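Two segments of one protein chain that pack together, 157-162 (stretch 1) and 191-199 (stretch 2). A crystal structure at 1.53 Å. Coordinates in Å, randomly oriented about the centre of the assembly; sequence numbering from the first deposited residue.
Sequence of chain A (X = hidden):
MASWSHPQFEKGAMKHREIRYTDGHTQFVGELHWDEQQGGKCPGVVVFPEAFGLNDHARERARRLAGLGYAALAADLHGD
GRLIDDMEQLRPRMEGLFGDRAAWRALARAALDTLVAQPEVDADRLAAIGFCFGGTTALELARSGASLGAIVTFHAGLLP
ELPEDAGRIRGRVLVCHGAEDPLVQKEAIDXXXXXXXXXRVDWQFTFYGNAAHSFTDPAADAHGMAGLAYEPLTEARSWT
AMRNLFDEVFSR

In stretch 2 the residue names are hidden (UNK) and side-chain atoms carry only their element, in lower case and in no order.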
# COMPACT_ATOMS: atom_id res chain seq x y z
N GLY A 157 -1.67 6.67 -7.65
CA GLY A 157 -2.82 7.21 -8.34
C GLY A 157 -4.02 7.26 -7.40
O GLY A 157 -4.13 6.48 -6.45
N LEU A 158 -4.90 8.21 -7.65
CA LEU A 158 -6.06 8.44 -6.82
C LEU A 158 -7.31 8.40 -7.68
O LEU A 158 -7.29 8.81 -8.85
CB LEU A 158 -5.96 9.80 -6.11
CG LEU A 158 -4.71 9.90 -5.23
CD1 LEU A 158 -4.48 11.37 -4.86
CD2 LEU A 158 -4.82 9.02 -3.99
N LEU A 159 -8.40 7.91 -7.12
CA LEU A 159 -9.64 7.95 -7.87
C LEU A 159 -10.79 8.16 -6.90
O LEU A 159 -10.65 7.93 -5.69
CB LEU A 159 -9.84 6.67 -8.69
CG LEU A 159 -10.43 5.44 -8.03
CD1 LEU A 159 -10.83 4.44 -9.11
CD2 LEU A 159 -9.41 4.82 -7.10
N PRO A 160 -11.95 8.58 -7.39
CA PRO A 160 -13.05 8.89 -6.48
C PRO A 160 -13.58 7.67 -5.75
O PRO A 160 -13.52 6.53 -6.24
CB PRO A 160 -14.12 9.47 -7.42
CG PRO A 160 -13.35 9.95 -8.60
CD PRO A 160 -12.27 8.96 -8.78
N GLU A 161 -14.13 7.93 -4.57
CA GLU A 161 -14.82 6.91 -3.79
C GLU A 161 -16.05 6.39 -4.53
O GLU A 161 -16.51 6.97 -5.52
CB GLU A 161 -15.29 7.47 -2.45
CG GLU A 161 -16.44 8.49 -2.62
CD GLU A 161 -16.96 9.05 -1.29
OE1 GLU A 161 -16.41 8.71 -0.23
OE2 GLU A 161 -17.94 9.85 -1.33
N LEU A 162 -16.57 5.27 -4.03
CA LEU A 162 -17.94 4.87 -4.31
C LEU A 162 -18.87 5.58 -3.32
O LEU A 162 -18.45 5.91 -2.20
CB LEU A 162 -18.10 3.36 -4.18
CG LEU A 162 -17.30 2.45 -5.11
CD1 LEU A 162 -17.57 1.02 -4.73
CD2 LEU A 162 -17.68 2.68 -6.56
N UNK A 191 -10.66 15.69 -5.34
CA UNK A 191 -11.79 14.83 -5.00
C UNK A 191 -11.56 14.13 -3.67
O UNK A 191 -12.42 14.17 -2.78
c UNK A 191 -12.04 13.81 -6.11
N UNK A 192 -10.41 13.49 -3.50
CA UNK A 192 -10.21 12.72 -2.29
C UNK A 192 -10.09 13.65 -1.10
O UNK A 192 -10.60 13.35 -0.01
c UNK A 192 -8.99 11.76 -2.38
c UNK A 192 -7.66 12.52 -2.45
c UNK A 192 -9.17 10.80 -3.56
N UNK A 193 -9.41 14.80 -1.27
CA UNK A 193 -9.38 15.76 -0.18
C UNK A 193 -10.78 16.15 0.23
O UNK A 193 -11.07 16.29 1.43
s UNK A 193 -6.33 18.40 -0.97
c UNK A 193 -7.12 16.80 -0.69
c UNK A 193 -4.61 17.91 -0.88
c UNK A 193 -8.60 17.02 -0.57
N UNK A 194 -11.67 16.33 -0.75
CA UNK A 194 -13.04 16.71 -0.43
C UNK A 194 -13.80 15.62 0.32
O UNK A 194 -14.58 15.92 1.22
N UNK A 195 -13.58 14.35 -0.06
CA UNK A 195 -14.17 13.23 0.67
C UNK A 195 -13.70 13.23 2.11
O UNK A 195 -14.51 13.10 3.04
o UNK A 195 -13.87 10.54 -3.40
c UNK A 195 -14.25 11.78 -1.44
c UNK A 195 -13.79 11.91 -0.01
o UNK A 195 -12.75 9.94 -1.60
c UNK A 195 -13.58 10.67 -2.19
N UNK A 196 -12.40 13.38 2.30
CA UNK A 196 -11.84 13.26 3.64
C UNK A 196 -12.19 14.47 4.50
O UNK A 196 -12.37 14.31 5.71
c UNK A 196 -10.83 10.74 2.49
n UNK A 196 -10.17 9.80 1.74
c UNK A 196 -6.48 11.56 1.31
c UNK A 196 -6.65 10.29 0.71
c UNK A 196 -7.86 9.62 0.78
c UNK A 196 -8.74 11.49 2.11
c UNK A 196 -7.51 12.16 2.01
c UNK A 196 -9.99 11.80 2.75
c UNK A 196 -10.32 13.06 3.53
c UNK A 196 -8.89 10.22 1.50
N UNK A 197 -12.32 15.67 3.90
CA UNK A 197 -12.81 16.83 4.64
C UNK A 197 -14.25 16.63 5.07
O UNK A 197 -14.62 16.90 6.21
n UNK A 197 -12.20 23.19 4.00
n UNK A 197 -10.94 22.61 2.16
n UNK A 197 -11.75 20.97 3.56
c UNK A 197 -11.63 22.26 3.24
c UNK A 197 -12.68 18.09 3.79
c UNK A 197 -11.16 19.88 2.80
c UNK A 197 -11.24 18.56 3.58
N UNK A 198 -15.09 16.16 4.14
CA UNK A 198 -16.50 15.93 4.45
C UNK A 198 -16.66 14.97 5.62
O UNK A 198 -17.49 15.20 6.52
c UNK A 198 -19.12 14.05 2.35
c UNK A 198 -18.15 12.01 1.35
n UNK A 198 -18.55 12.36 0.13
c UNK A 198 -17.20 15.37 3.22
n UNK A 198 -18.40 12.78 2.40
n UNK A 198 -17.47 10.90 1.51
c UNK A 198 -18.66 14.98 3.46
N UNK A 199 -15.89 13.89 5.65
CA UNK A 199 -16.08 12.85 6.65
C UNK A 199 -15.20 13.04 7.86
O UNK A 199 -15.21 12.20 8.76
o UNK A 199 -16.44 10.35 4.03
o UNK A 199 -17.90 11.77 4.87
c UNK A 199 -15.83 11.48 6.03
c UNK A 199 -16.80 11.17 4.90

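Stretch 1 runs without regular secondary structure past a helix that begins earlier in the chain and includes residues 191-198, and the two stretches bury 331 Å² between them. At position 191 the side chain is a single carbon; the CA-to-CB bond points toward stretch 1, but CB comes no nearer than 4.8 Å, to CG of P160. This is alanine, A191. Its CA lies 6.2 Å from the CA of P160, the nearest such pair across the contact.

Position 192 carries three carbons, one bearing the other two. One tip lies 4.2 Å from CD1 of L158, an apolar contact, and the other 3.9 Å from the backbone O of L159. Both tips of the fork at CB are carbon, which excludes threonine and identifies valine. V192 is buried; its CG2 is the tip near L158 and its CG1 the one near L159.

At position 193 an unbranched chain of two carbons, a sulfur and a terminal carbon, out of reach of stretch 1, identifies methionine, M193. Position 194 has no side-chain atoms at all and makes no contact; it is glycine, and G194 is exposed.

Position 195 has three carbons, the third carrying two oxygens. One oxygen lies 2.9 Å from N of E161 and 3.6 Å from CA of P160. Two carbons precede the terminal group, one more than aspartate has, and an amide would hold a nitrogen, so the residue is glutamate. The oxygen near stretch 1 is OE2 of E195, which accepts a nearly linear hydrogen bond (175°) from N of E161.

At position 196 one carbon leads into fused five- and six-membered rings with eight carbons and one nitrogen. The CA-to-CB bond points sideways and the ring end comes nearer, yet it makes no contact with stretch 1. This is tryptophan; its nearest approach is CH2 of W196 to CD2 of L158, 5.2 Å.

Position 197 has three carbons, a nitrogen, then a carbon carrying two more nitrogens, the guanidinium of arginine. R197 is exposed and out of reach of stretch 1.

Position 198 repeats that pattern, but one outer nitrogen lies 3.0 Å from OE1 of E161 and the other 3.0 Å from OE2 of E161. It too is arginine. In R198, NH1 donates to OE1 of E161 and NH2 to OE2, with a weak third bond from NH1 to E161 OE2 at 3.1 Å.

Position 199 has two carbons, the second carrying two oxygens, touches nothing on stretch 1, and is aspartate. D199 OD1 receives a bond from R198 NE at 2.7 Å, and OD2 one from R198 NH1 at 2.8 Å.

The contact therefore centres on E161, whose backbone N is bound by E195 while its side chain is paired with R198. R198 is bonded to the carboxylates of both E161 and D199. E161 OE1 also approaches E195 OE1 to 4.1 Å; the latter is hydrogen-bonded elsewhere in the structure. Beside this polar cluster, V192 supplies the apolar packing against L158.

Stretch 2, residues 191-199: AVMGEWRRD
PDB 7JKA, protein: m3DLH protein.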